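Local coordinates for putative uncharacterized protein (Wolbachia pipientis, PDB 3F4S), which is a DsbA-like thiol-disulfide oxidoreductase of the thioredoxin fold that probably introduces disulfide bonds into partner proteins, at residues K32-P37 / K100-F105; L25-N30 / L76-H81; I41-Y46 / F175-N180; A91-H96 / K151-I156. The protein carries 1 engineered substitution. One frame throughout, in Å; residues are numbered along the deposited sequence.

Contact 1. Residues K32-P37 / K100-F105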
loop_
_atom_site.group_PDB
_atom_site.type_symbol
_atom_site.label_atom_id
_atom_site.label_comp_id
_atom_site.label_asym_id
_atom_site.label_seq_id
_atom_site.Cartn_x
_atom_site.Cartn_y
_atom_site.Cartn_z
ATOM N N LYS A 32 3.119 7.462 -2.964
ATOM C CA LYS A 32 1.767 7.786 -3.369
ATOM C C LYS A 32 0.937 7.890 -2.094
ATOM O O LYS A 32 0.918 6.963 -1.283
ATOM C CB LYS A 32 1.215 6.694 -4.284
ATOM C CG LYS A 32 2.068 6.438 -5.514
ATOM C CD LYS A 32 2.068 7.629 -6.458
ATOM C CE LYS A 32 0.676 7.909 -7.010
ATOM N NZ LYS A 32 0.701 8.982 -8.052
ATOM N N LEU A 33 0.270 9.026 -1.913
ATOM C CA LEU A 33 -0.450 9.308 -0.676
ATOM C C LEU A 33 -1.958 9.171 -0.834
ATOM O O LEU A 33 -2.505 9.424 -1.907
ATOM C CB LEU A 33 -0.119 10.718 -0.183
ATOM C CG LEU A 33 1.364 11.081 -0.151
ATOM C CD1 LEU A 33 1.550 12.484 0.418
ATOM C CD2 LEU A 33 2.165 10.068 0.638
ATOM N N LEU A 34 -2.622 8.752 0.237
ATOM C CA LEU A 34 -4.078 8.767 0.279
ATOM C C LEU A 34 -4.525 9.465 1.555
ATOM O O LEU A 34 -4.153 9.060 2.657
ATOM C CB LEU A 34 -4.648 7.348 0.223
ATOM C CG LEU A 34 -6.158 7.242 -0.019
ATOM C CD1 LEU A 34 -6.539 7.804 -1.389
ATOM C CD2 LEU A 34 -6.640 5.804 0.119
ATOM N N GLY A 35 -5.315 10.520 1.405
ATOM C CA GLY A 35 -5.752 11.290 2.553
ATOM C C GLY A 35 -4.933 12.554 2.726
ATOM O O GLY A 35 -4.144 12.918 1.852
ATOM N N ASP A 36 -5.123 13.222 3.860
ATOM C CA ASP A 36 -4.473 14.503 4.138
ATOM C C ASP A 36 -3.005 14.308 4.517
ATOM O O ASP A 36 -2.700 13.628 5.499
ATOM C CB ASP A 36 -5.211 15.214 5.272
ATOM C CG ASP A 36 -4.694 16.623 5.519
ATOM O OD1 ASP A 36 -3.642 16.995 4.957
ATOM O OD2 ASP A 36 -5.346 17.364 6.283
ATOM N N PRO A 37 -2.091 14.904 3.740
ATOM C CA PRO A 37 -0.656 14.834 4.039
ATOM C C PRO A 37 -0.327 15.316 5.452
ATOM O O PRO A 37 0.702 14.930 6.010
ATOM C CB PRO A 37 -0.039 15.783 3.010
ATOM C CG PRO A 37 -1.009 15.786 1.876
ATOM C CD PRO A 37 -2.366 15.653 2.500
ATOM N N LYS A 100 -3.426 10.108 -10.414
ATOM C CA LYS A 100 -4.236 10.732 -9.373
ATOM C C LYS A 100 -4.359 9.799 -8.173
ATOM O O LYS A 100 -4.433 8.584 -8.336
ATOM C CB LYS A 100 -5.628 11.089 -9.909
ATOM C CG LYS A 100 -5.632 12.109 -11.038
ATOM N N GLN A 101 -4.390 10.363 -6.971
ATOM C CA GLN A 101 -4.354 9.543 -5.762
ATOM C C GLN A 101 -5.504 8.532 -5.696
ATOM O O GLN A 101 -5.291 7.371 -5.342
ATOM C CB GLN A 101 -4.276 10.411 -4.493
ATOM C CG GLN A 101 -5.598 10.690 -3.793
ATOM C CD GLN A 101 -5.407 11.350 -2.433
ATOM O OE1 GLN A 101 -6.285 11.295 -1.572
ATOM N NE2 GLN A 101 -4.250 11.971 -2.235
ATOM N N GLU A 102 -6.718 8.951 -6.045
ATOM C CA GLU A 102 -7.838 8.013 -6.015
ATOM C C GLU A 102 -7.740 6.955 -7.118
ATOM O O GLU A 102 -8.127 5.804 -6.914
ATOM C CB GLU A 102 -9.192 8.735 -6.046
ATOM C CG GLU A 102 -9.662 9.241 -4.679
ATOM C CD GLU A 102 -9.927 8.119 -3.686
ATOM O OE1 GLU A 102 -9.830 6.937 -4.076
ATOM O OE2 GLU A 102 -10.236 8.416 -2.514
ATOM N N ASP A 103 -7.212 7.333 -8.280
ATOM C CA ASP A 103 -7.060 6.376 -9.381
ATOM C C ASP A 103 -6.043 5.285 -9.031
ATOM O O ASP A 103 -6.241 4.107 -9.339
ATOM C CB ASP A 103 -6.625 7.080 -10.669
ATOM C CG ASP A 103 -7.704 7.980 -11.246
ATOM O OD1 ASP A 103 -8.865 7.904 -10.796
ATOM O OD2 ASP A 103 -7.389 8.763 -12.162
ATOM N N TYR A 104 -4.946 5.692 -8.402
ATOM C CA TYR A 104 -3.897 4.769 -7.987
ATOM C C TYR A 104 -4.415 3.770 -6.955
ATOM O O TYR A 104 -4.267 2.551 -7.109
ATOM C CB TYR A 104 -2.734 5.557 -7.399
ATOM C CG TYR A 104 -1.531 4.724 -7.036
ATOM C CD1 TYR A 104 -0.606 4.363 -8.004
ATOM C CD2 TYR A 104 -1.308 4.313 -5.727
ATOM C CE1 TYR A 104 0.504 3.614 -7.689
ATOM C CE2 TYR A 104 -0.180 3.570 -5.395
ATOM C CZ TYR A 104 0.714 3.219 -6.387
ATOM O OH TYR A 104 1.828 2.475 -6.098
ATOM N N PHE A 105 -5.025 4.296 -5.900
ATOM C CA PHE A 105 -5.637 3.463 -4.874
ATOM C C PHE A 105 -6.677 2.518 -5.476
ATOM O O PHE A 105 -6.718 1.333 -5.133
ATOM C CB PHE A 105 -6.278 4.330 -3.783
ATOM C CG PHE A 105 -7.098 3.541 -2.795
ATOM C CD1 PHE A 105 -6.476 2.782 -1.816
ATOM C CD2 PHE A 105 -8.486 3.547 -2.853
ATOM C CE1 PHE A 105 -7.223 2.040 -0.906
ATOM C CE2 PHE A 105 -9.243 2.814 -1.942
ATOM C CZ PHE A 105 -8.608 2.057 -0.967
HETATM O O HOH W 1 -3.216 6.848 -3.631
#
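Q101, in the first turn of helix 101-113, reaches with its carboxamide to the main chain at L33 and G35, at the short edge strand 33-34. G35 N donates to Q101 OE1 over 3.2 Å; the N-H points almost straight at the oxygen (178°), yet the nitrogen stands well above the plane of the amide, 41° out of it. The side-chain nitrogen NE2 of Q101 lies close to L33 O, but at an angle too poor for a bond. That carbonyl is served instead by a water, which donates to L33 O at 3.2 Å and to Q101 O at 2.7 Å and so bridges strand and helix backbones.

The apolar contacts rest on two rings of the helix. K32 lays its aliphatic chain over one face of Y104: CG sits 3.7 Å from the ring centroid, a CH-pi contact, and a chain bent at chi2 and again at chi3 (-63°) brings CE back over the CG-CD1 side of the ring, while NZ goes on to the carbonyl of E99. L34 does the same with a single methyl, CD2 lying 3.8 Å from the F105 centroid, above the face and displaced to the CG-CD1 rim. Its other methyl, CD1, turns to the Q101 carboxamide, 3.5 Å from OE1, with the E102 carboxylate a little farther off.

L34 is also backbone-bonded to Y77 of strand 75-81 and packs on K66 and I70 of helix 62-70, so helix 101-113 lies against the border of the thioredoxin-fold sheet, beside helix 62-70.

Contact 2. Residues L25-N30 / L76-H81; sequences LLPLPN and LYIFRH
R80 and I78 of strand 75-81 meet the loop 25-30, which runs past one face of the central sheet of the thioredoxin fold on its way from helix 21-24 to edge strand 33-34. No backbone pairing joins the segments; side chains of the strand reach both the side chains and the main chain of the loop, and the longest reach is that of R80. Its CB sets out toward the loop; CG stands anti to the carbonyl carbon (chi1 -69°), and an extended run through CD to NE carries the guanidinium out to L26 and L28. CZ comes within 4.0 Å of L28 CD1, which lies over one face of the guanidinium, displaced toward its rim and nearer to NH2. The L28 side chain crosses the arginine at about a right angle.

At the tip, NH2 makes a weak bond to L26 O, bent to 124° although the oxygen lies in the guanidinium plane at its edge. The stronger partner of NH2 is D31, in a salt bridge, while NH1 donates to L24 O and to Y46 OH. Several acceptors thus fix the rotation of the flat group, and the D31 carboxylate probably balances its buried positive charge.

Two residues back along the strand, I78 packs against the proline. P27 is set across I78 at about a right angle, its CB 3.8 Å from I78 CD1, and P27 also packs on N180 and D182. I78 CD1 also meets P27 CA, at 3.7 Å, and the far end of the proline ring touches L76, P27 CG lying 4.0 Å from L76 CD2.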
loop_
_atom_site.group_PDB
_atom_site.type_symbol
_atom_site.label_atom_id
_atom_site.label_comp_id
_atom_site.label_asym_id
_atom_site.label_seq_id
_atom_site.Cartn_x
_atom_site.Cartn_y
_atom_site.Cartn_z
ATOM N N LEU A 25 10.301 5.347 7.521
ATOM C CA LEU A 25 8.955 5.381 8.086
ATOM C C LEU A 25 8.363 6.786 8.145
ATOM O O LEU A 25 7.714 7.165 9.116
ATOM C CB LEU A 25 8.935 4.718 9.464
ATOM C CG LEU A 25 9.194 3.209 9.446
ATOM C CD1 LEU A 25 8.961 2.614 10.831
ATOM C CD2 LEU A 25 8.322 2.510 8.397
ATOM N N LEU A 26 8.607 7.558 7.094
ATOM C CA LEU A 26 7.974 8.858 6.926
ATOM C C LEU A 26 7.574 8.997 5.465
ATOM O O LEU A 26 8.042 8.234 4.621
ATOM C CB LEU A 26 8.919 9.988 7.344
ATOM C CG LEU A 26 10.334 10.008 6.762
ATOM C CD1 LEU A 26 10.325 10.447 5.308
ATOM C CD2 LEU A 26 11.240 10.922 7.582
ATOM N N PRO A 27 6.696 9.961 5.161
ATOM C CA PRO A 27 6.301 10.168 3.767
ATOM C C PRO A 27 7.500 10.574 2.914
ATOM O O PRO A 27 8.161 11.577 3.198
ATOM C CB PRO A 27 5.284 11.305 3.861
ATOM C CG PRO A 27 4.767 11.229 5.262
ATOM C CD PRO A 27 5.951 10.834 6.081
ATOM N N LEU A 28 7.782 9.781 1.885
ATOM C CA LEU A 28 8.909 10.035 0.995
ATOM C C LEU A 28 8.455 10.800 -0.247
ATOM O O LEU A 28 7.272 10.790 -0.587
ATOM C CB LEU A 28 9.578 8.717 0.602
ATOM C CG LEU A 28 10.104 7.871 1.766
ATOM C CD1 LEU A 28 10.467 6.476 1.298
ATOM C CD2 LEU A 28 11.297 8.531 2.440
ATOM N N PRO A 29 9.394 11.475 -0.927
ATOM C CA PRO A 29 9.031 12.285 -2.097
ATOM C C PRO A 29 8.271 11.499 -3.165
ATOM O O PRO A 29 7.357 12.052 -3.778
ATOM C CB PRO A 29 10.388 12.758 -2.632
ATOM C CG PRO A 29 11.267 12.770 -1.437
ATOM C CD PRO A 29 10.820 11.617 -0.579
ATOM N N ASN A 30 8.629 10.234 -3.376
ATOM C CA ASN A 30 7.984 9.424 -4.408
ATOM C C ASN A 30 6.798 8.583 -3.919
ATOM O O ASN A 30 6.193 7.846 -4.696
ATOM C CB ASN A 30 9.010 8.527 -5.109
ATOM C CG ASN A 30 9.899 9.295 -6.078
ATOM O OD1 ASN A 30 9.719 10.494 -6.295
ATOM N ND2 ASN A 30 10.864 8.599 -6.670
ATOM N N LEU A 76 -3.164 9.653 7.378
ATOM C CA LEU A 76 -2.552 9.602 6.054
ATOM C C LEU A 76 -2.145 8.163 5.747
ATOM O O LEU A 76 -1.496 7.514 6.565
ATOM C CB LEU A 76 -1.319 10.506 6.015
ATOM C CG LEU A 76 -0.432 10.446 4.767
ATOM C CD1 LEU A 76 -1.221 10.842 3.534
ATOM C CD2 LEU A 76 0.809 11.333 4.927
ATOM N N TYR A 77 -2.521 7.670 4.571
ATOM C CA TYR A 77 -2.244 6.284 4.190
ATOM C C TYR A 77 -1.248 6.210 3.040
ATOM O O TYR A 77 -1.455 6.815 1.982
ATOM C CB TYR A 77 -3.549 5.582 3.813
ATOM C CG TYR A 77 -3.410 4.200 3.223
ATOM C CD1 TYR A 77 -3.075 3.111 4.019
ATOM C CD2 TYR A 77 -3.656 3.974 1.869
ATOM C CE1 TYR A 77 -2.969 1.835 3.480
ATOM C CE2 TYR A 77 -3.545 2.706 1.320
ATOM C CZ TYR A 77 -3.205 1.637 2.128
ATOM O OH TYR A 77 -3.111 0.371 1.587
ATOM N N ILE A 78 -0.170 5.461 3.255
ATOM C CA ILE A 78 0.859 5.271 2.243
ATOM C C ILE A 78 1.053 3.788 1.967
ATOM O O ILE A 78 1.561 3.050 2.817
ATOM C CB ILE A 78 2.203 5.871 2.686
ATOM C CG1 ILE A 78 2.050 7.367 2.969
ATOM C CG2 ILE A 78 3.275 5.603 1.632
ATOM C CD1 ILE A 78 3.342 8.067 3.367
ATOM N N PHE A 79 0.645 3.358 0.776
ATOM C CA PHE A 79 0.794 1.976 0.349
ATOM C C PHE A 79 2.102 1.848 -0.414
ATOM O O PHE A 79 2.373 2.640 -1.324
ATOM C CB PHE A 79 -0.364 1.571 -0.566
ATOM C CG PHE A 79 -0.310 0.134 -1.013
ATOM C CD1 PHE A 79 -0.552 -0.891 -0.113
ATOM C CD2 PHE A 79 -0.017 -0.193 -2.327
ATOM C CE1 PHE A 79 -0.504 -2.214 -0.510
ATOM C CE2 PHE A 79 0.033 -1.519 -2.736
ATOM C CZ PHE A 79 -0.212 -2.534 -1.822
ATOM N N ARG A 80 2.906 0.856 -0.042
ATOM C CA ARG A 80 4.160 0.572 -0.735
ATOM C C ARG A 80 4.148 -0.860 -1.250
ATOM O O ARG A 80 3.735 -1.786 -0.543
ATOM C CB ARG A 80 5.364 0.819 0.179
ATOM C CG ARG A 80 5.578 2.300 0.497
ATOM C CD ARG A 80 6.724 2.537 1.473
ATOM N NE ARG A 80 6.808 3.948 1.843
ATOM C CZ ARG A 80 7.479 4.402 2.896
ATOM N NH1 ARG A 80 8.129 3.550 3.683
ATOM N NH2 ARG A 80 7.506 5.703 3.160
ATOM N N HIS A 81 4.577 -1.037 -2.495
ATOM C CA HIS A 81 4.535 -2.347 -3.135
ATOM C C HIS A 81 5.569 -3.300 -2.533
ATOM O O HIS A 81 6.665 -2.887 -2.122
ATOM C CB HIS A 81 4.775 -2.215 -4.642
ATOM C CG HIS A 81 3.633 -1.588 -5.386
ATOM N ND1 HIS A 81 2.385 -2.169 -5.456
ATOM C CD2 HIS A 81 3.554 -0.438 -6.097
ATOM C CE1 HIS A 81 1.584 -1.404 -6.177
ATOM N NE2 HIS A 81 2.269 -0.348 -6.579
#

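Contact 3. Residues I41-Y46 / F175-N180; sequences ILMIEY and FFIKLN
E45 and F175 lie side by side and point the same way from neighbouring strands, the carboxylate plane turned 42° from the ring. The glutamate is extended, and its CD stands 3.4 Å from F175 CE1, with CB and CG following the CD1-CE1 side of the ring. Both oxygens are engaged elsewhere, OE1 by Y77 OH and OE2 by H58 NE2, which fixes the rotation of this buried group beside the aromatic. M43 flanks the same ring: its SD makes an oblique Met-aromatic contact, 5.4 Å from the F175 centroid. A turn at chi3 (-71°) directs the methyl CE to I177, where it packs 3.7 Å from CD1, the two side chains again pointing the same way.

Strands 41-46 and 175-179 are antiparallel neighbours (172° between directions) within the central sheet of the thioredoxin fold. L42 and I44 form hydrogen-bonded pairs with K178 and F176; L42 N donates to K178 O over 2.8 Å, and each pair has the reciprocal bond as well. E45, M43, F175 and I177 share one sheet face, on which I177 meets F202 and L209 of helix 199-216. On the face of L42, I44 and F176, Y46 CD2 comes to the edge of the F176 ring, near its plane, 4.0 Å from F176 CE2, the two side chains crossing obliquely.

At the other end, I41 CD1 touches L179 CD2 at 3.8 Å. N180, past the end of its strand, sets CB 3.9 Å from L42 CB, while its ND2 bonds to the carbonyls of A39 and P37.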
loop_
_atom_site.group_PDB
_atom_site.type_symbol
_atom_site.label_atom_id
_atom_site.label_comp_id
_atom_site.label_asym_id
_atom_site.label_seq_id
_atom_site.Cartn_x
_atom_site.Cartn_y
_atom_site.Cartn_z
ATOM N N ILE A 41 -2.265 11.076 12.103
ATOM C CA ILE A 41 -1.743 9.715 12.155
ATOM C C ILE A 41 -1.249 9.280 10.783
ATOM O O ILE A 41 -1.777 9.715 9.762
ATOM C CB ILE A 41 -2.818 8.719 12.661
ATOM C CG1 ILE A 41 -3.329 9.156 14.039
ATOM C CG2 ILE A 41 -2.278 7.283 12.696
ATOM C CD1 ILE A 41 -2.226 9.355 15.068
ATOM N N LEU A 42 -0.228 8.426 10.771
ATOM C CA LEU A 42 0.339 7.893 9.538
ATOM C C LEU A 42 0.273 6.371 9.534
ATOM O O LEU A 42 0.663 5.729 10.507
ATOM C CB LEU A 42 1.801 8.323 9.402
ATOM C CG LEU A 42 2.607 7.615 8.305
ATOM C CD1 LEU A 42 1.981 7.864 6.944
ATOM C CD2 LEU A 42 4.066 8.070 8.323
ATOM N N MET A 43 -0.210 5.797 8.436
ATOM C CA MET A 43 -0.134 4.356 8.222
ATOM C C MET A 43 0.639 4.071 6.945
ATOM O O MET A 43 0.298 4.583 5.879
ATOM C CB MET A 43 -1.522 3.716 8.124
ATOM C CG MET A 43 -1.494 2.284 7.570
ATOM S SD MET A 43 -3.124 1.541 7.389
ATOM C CE MET A 43 -3.573 1.295 9.102
ATOM N N ILE A 44 1.686 3.259 7.061
ATOM C CA ILE A 44 2.412 2.761 5.902
ATOM C C ILE A 44 2.146 1.272 5.816
ATOM O O ILE A 44 2.332 0.555 6.790
ATOM C CB ILE A 44 3.932 3.001 6.040
ATOM C CG1 ILE A 44 4.228 4.504 6.080
ATOM C CG2 ILE A 44 4.702 2.320 4.895
ATOM C CD1 ILE A 44 5.654 4.846 6.502
ATOM N N GLU A 45 1.677 0.817 4.662
ATOM C CA GLU A 45 1.414 -0.595 4.448
ATOM C C GLU A 45 2.325 -1.130 3.351
ATOM O O GLU A 45 2.424 -0.531 2.277
ATOM C CB GLU A 45 -0.048 -0.817 4.035
ATOM C CG GLU A 45 -0.326 -2.257 3.636
ATOM C CD GLU A 45 -1.752 -2.496 3.130
ATOM O OE1 GLU A 45 -2.590 -1.566 3.179
ATOM O OE2 GLU A 45 -2.036 -3.628 2.682
ATOM N N TYR A 46 2.983 -2.255 3.619
ATOM C CA TYR A 46 3.651 -3.026 2.575
ATOM C C TYR A 46 2.843 -4.288 2.304
ATOM O O TYR A 46 2.529 -5.043 3.227
ATOM C CB TYR A 46 5.056 -3.437 3.010
ATOM C CG TYR A 46 6.081 -2.329 3.018
ATOM C CD1 TYR A 46 6.863 -2.068 1.894
ATOM C CD2 TYR A 46 6.279 -1.552 4.153
ATOM C CE1 TYR A 46 7.821 -1.058 1.903
ATOM C CE2 TYR A 46 7.229 -0.539 4.173
ATOM C CZ TYR A 46 7.994 -0.296 3.046
ATOM O OH TYR A 46 8.938 0.697 3.074
ATOM N N PHE A 175 2.162 -3.468 8.495
ATOM C CA PHE A 175 1.673 -2.107 8.687
ATOM C C PHE A 175 2.504 -1.387 9.724
ATOM O O PHE A 175 2.830 -1.944 10.771
ATOM C CB PHE A 175 0.220 -2.123 9.177
ATOM C CG PHE A 175 -0.710 -2.893 8.293
ATOM C CD1 PHE A 175 -1.434 -2.251 7.299
ATOM C CD2 PHE A 175 -0.868 -4.261 8.456
ATOM C CE1 PHE A 175 -2.290 -2.961 6.479
ATOM C CE2 PHE A 175 -1.726 -4.976 7.636
ATOM C CZ PHE A 175 -2.436 -4.322 6.646
ATOM N N PHE A 176 2.840 -0.140 9.435
ATOM C CA PHE A 176 3.466 0.716 10.425
ATOM C C PHE A 176 2.501 1.851 10.698
ATOM O O PHE A 176 2.096 2.565 9.779
ATOM C CB PHE A 176 4.812 1.239 9.924
ATOM C CG PHE A 176 5.820 0.156 9.665
ATOM C CD1 PHE A 176 6.616 -0.332 10.691
ATOM C CD2 PHE A 176 5.962 -0.385 8.397
ATOM C CE1 PHE A 176 7.539 -1.333 10.455
ATOM C CE2 PHE A 176 6.883 -1.386 8.152
ATOM C CZ PHE A 176 7.671 -1.864 9.186
ATOM N N ILE A 177 2.116 1.995 11.961
ATOM C CA ILE A 177 1.160 3.016 12.364
ATOM C C ILE A 177 1.769 3.884 13.463
ATOM O O ILE A 177 2.141 3.388 14.527
ATOM C CB ILE A 177 -0.160 2.394 12.854
ATOM C CG1 ILE A 177 -0.692 1.390 11.827
ATOM C CG2 ILE A 177 -1.190 3.493 13.138
ATOM C CD1 ILE A 177 -1.852 0.555 12.331
ATOM N N LYS A 178 1.873 5.181 13.195
ATOM C CA LYS A 178 2.604 6.074 14.077
ATOM C C LYS A 178 2.096 7.499 13.920
ATOM O O LYS A 178 1.306 7.795 13.020
ATOM C CB LYS A 178 4.105 6.019 13.760
ATOM C CG LYS A 178 4.450 6.509 12.360
ATOM C CD LYS A 178 5.907 6.243 11.988
ATOM C CE LYS A 178 6.866 6.936 12.944
ATOM N NZ LYS A 178 6.660 8.412 13.008
ATOM N N LEU A 179 2.546 8.379 14.804
ATOM C CA LEU A 179 2.240 9.792 14.676
ATOM C C LEU A 179 2.870 10.300 13.393
ATOM O O LEU A 179 4.005 9.954 13.064
ATOM C CB LEU A 179 2.784 10.568 15.871
ATOM C CG LEU A 179 2.191 10.150 17.213
ATOM C CD1 LEU A 179 2.851 10.919 18.350
ATOM C CD2 LEU A 179 0.687 10.358 17.211
ATOM N N ASN A 180 2.122 11.104 12.652
ATOM C CA ASN A 180 2.638 11.676 11.424
ATOM C C ASN A 180 3.498 12.897 11.749
ATOM O O ASN A 180 3.147 14.016 11.396
ATOM C CB ASN A 180 1.481 12.044 10.492
ATOM C CG ASN A 180 1.944 12.467 9.111
ATOM O OD1 ASN A 180 3.061 12.157 8.688
ATOM N ND2 ASN A 180 1.080 13.176 8.396
#

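Contact 4. Residues A91-H96 / K151-I156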
loop_
_atom_site.group_PDB
_atom_site.type_symbol
_atom_site.label_atom_id
_atom_site.label_comp_id
_atom_site.label_asym_id
_atom_site.label_seq_id
_atom_site.Cartn_x
_atom_site.Cartn_y
_atom_site.Cartn_z
ATOM N N ALA A 91 1.827 -6.104 -11.982
ATOM C CA ALA A 91 0.697 -5.319 -11.482
ATOM C C ALA A 91 1.214 -4.041 -10.809
ATOM O O ALA A 91 0.680 -2.945 -11.039
ATOM C CB ALA A 91 -0.143 -6.138 -10.508
ATOM N N ALA A 92 2.256 -4.178 -9.991
ATOM C CA ALA A 92 2.838 -3.019 -9.322
ATOM C C ALA A 92 3.358 -2.005 -10.344
ATOM O O ALA A 92 3.192 -0.797 -10.174
ATOM C CB ALA A 92 3.959 -3.452 -8.373
ATOM N N MET A 93 3.996 -2.494 -11.401
ATOM C CA MET A 93 4.455 -1.610 -12.473
ATOM C C MET A 93 3.275 -0.893 -13.126
ATOM O O MET A 93 3.328 0.315 -13.375
ATOM C CB MET A 93 5.247 -2.412 -13.513
ATOM C CG MET A 93 6.593 -2.938 -12.978
ATOM S SD MET A 93 7.371 -4.143 -14.064
ATOM C CE MET A 93 7.629 -3.162 -15.547
ATOM N N LEU A 94 2.209 -1.637 -13.403
ATOM C CA LEU A 94 1.041 -1.058 -14.058
ATOM C C LEU A 94 0.397 0.045 -13.215
ATOM O O LEU A 94 -0.157 0.998 -13.760
ATOM C CB LEU A 94 0.019 -2.138 -14.416
ATOM C CG LEU A 94 -1.191 -1.707 -15.246
ATOM C CD1 LEU A 94 -0.755 -0.946 -16.502
ATOM C CD2 LEU A 94 -2.049 -2.913 -15.598
ATOM N N SER A 95 0.479 -0.074 -11.891
ATOM C CA SER A 95 -0.123 0.928 -11.011
ATOM C C SER A 95 0.435 2.322 -11.281
ATOM O O SER A 95 -0.218 3.325 -10.997
ATOM C CB SER A 95 0.057 0.554 -9.535
ATOM O OG SER A 95 1.384 0.808 -9.105
ATOM N N HIS A 96 1.637 2.387 -11.845
ATOM C CA HIS A 96 2.249 3.677 -12.143
ATOM C C HIS A 96 1.638 4.376 -13.352
ATOM O O HIS A 96 1.964 5.531 -13.635
ATOM C CB HIS A 96 3.757 3.506 -12.307
ATOM C CG HIS A 96 4.466 3.273 -11.013
ATOM N ND1 HIS A 96 5.308 4.207 -10.446
ATOM C CD2 HIS A 96 4.432 2.225 -10.155
ATOM C CE1 HIS A 96 5.776 3.735 -9.305
ATOM N NE2 HIS A 96 5.255 2.538 -9.102
ATOM N N LYS A 151 12.536 1.254 -15.738
ATOM C CA LYS A 151 12.838 2.225 -14.686
ATOM C C LYS A 151 11.891 2.072 -13.493
ATOM O O LYS A 151 12.303 2.174 -12.338
ATOM C CB LYS A 151 12.796 3.658 -15.228
ATOM C CG LYS A 151 13.938 4.005 -16.172
ATOM N N ILE A 152 10.618 1.842 -13.775
ATOM C CA ILE A 152 9.647 1.615 -12.712
ATOM C C ILE A 152 9.881 0.268 -12.029
ATOM O O ILE A 152 9.811 0.161 -10.803
ATOM C CB ILE A 152 8.207 1.727 -13.244
ATOM C CG1 ILE A 152 7.936 3.164 -13.696
ATOM C CG2 ILE A 152 7.207 1.315 -12.186
ATOM C CD1 ILE A 152 8.214 4.188 -12.611
ATOM N N MET A 153 10.170 -0.764 -12.818
ATOM C CA MET A 153 10.487 -2.058 -12.232
ATOM C C MET A 153 11.641 -1.935 -11.233
ATOM O O MET A 153 11.566 -2.450 -10.110
ATOM C CB MET A 153 10.830 -3.092 -13.310
ATOM C CG MET A 153 11.160 -4.451 -12.722
ATOM S SD MET A 153 11.710 -5.671 -13.927
ATOM C CE MET A 153 13.107 -4.852 -14.683
ATOM N N ASP A 154 12.708 -1.261 -11.656
ATOM C CA ASP A 154 13.890 -1.059 -10.821
ATOM C C ASP A 154 13.529 -0.354 -9.521
ATOM O O ASP A 154 13.991 -0.737 -8.448
ATOM C CB ASP A 154 14.928 -0.209 -11.557
ATOM C CG ASP A 154 15.638 -0.965 -12.663
ATOM O OD1 ASP A 154 15.508 -2.207 -12.739
ATOM O OD2 ASP A 154 16.327 -0.302 -13.467
ATOM N N LYS A 155 12.713 0.687 -9.618
ATOM C CA LYS A 155 12.319 1.439 -8.437
ATOM C C LYS A 155 11.539 0.540 -7.481
ATOM O O LYS A 155 11.785 0.536 -6.277
ATOM C CB LYS A 155 11.488 2.668 -8.826
ATOM C CG LYS A 155 10.886 3.415 -7.653
ATOM N N ILE A 156 10.610 -0.241 -8.023
ATOM C CA ILE A 156 9.810 -1.131 -7.189
ATOM C C ILE A 156 10.668 -2.166 -6.463
ATOM O O ILE A 156 10.535 -2.354 -5.250
ATOM C CB ILE A 156 8.716 -1.839 -8.005
ATOM C CG1 ILE A 156 7.652 -0.820 -8.435
ATOM C CG2 ILE A 156 8.073 -2.946 -7.177
ATOM C CD1 ILE A 156 6.802 -1.251 -9.617
#
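Residues 91-96, which carry the last part of helix 86-94, pass helix 150-167 with M93 and M153 nearest, their CA atoms 6.1 Å apart, and no hydrogen bond joins the two segments. I152 lies over the H96 ring: its methyl CG2 sits over the centre of one face, 3.6 Å from the centroid and 14° off the normal, a CH-pi contact. The other branch of I152 ends in CD1, 3.6 Å from H96 ND1. I156 sends CD1 against A92 and the backbone of M93, with H96 NE2 a little farther off; chi2 of 160° extends the chain, and the methyl stands 3.5 Å from M93 N. M93 crosses I156 at about a right angle, CG to CD1 3.8 Å, then runs beside M153 in the same direction, its SD 3.7 Å from M153 CB. Within 91-96, S95 OG donates to A92 O at 2.6 Å and is also linked to H81 of strand 75-81. A92 and I156 both pack on P83. Together these side chains join two helices of a DsbA-like protein; as in other DsbA proteins, a helical domain is inserted into the thioredoxin fold, and helix 86-94, which follows strand 75-81, probably belongs to it, while helix 150-167 leads back to strand 174-179.

From the N terminus, the loop 25-30 opens contact 2, and the segment 32-37, with the short strand 33-34, opens contact 1; contact 2 closes at 76-81, contact 1 only at 100-105, so the two cross. Contact 3 opens at 41-46, before either has closed, and crosses both, closing last at 175-180. Contact 4 runs from 91-96 to 151-156: it begins after contact 2 is complete, crosses contact 1, and lies wholly within the span of contact 3. Contacts 1 to 3 meet in one sheet, through adjacent strands 33-34, 75-81, 41-47 and 174-179. Contact 4 ties helices instead, its centre about 22 Å from that of contact 3, and the packing of H81 against A92 joins it to contact 2.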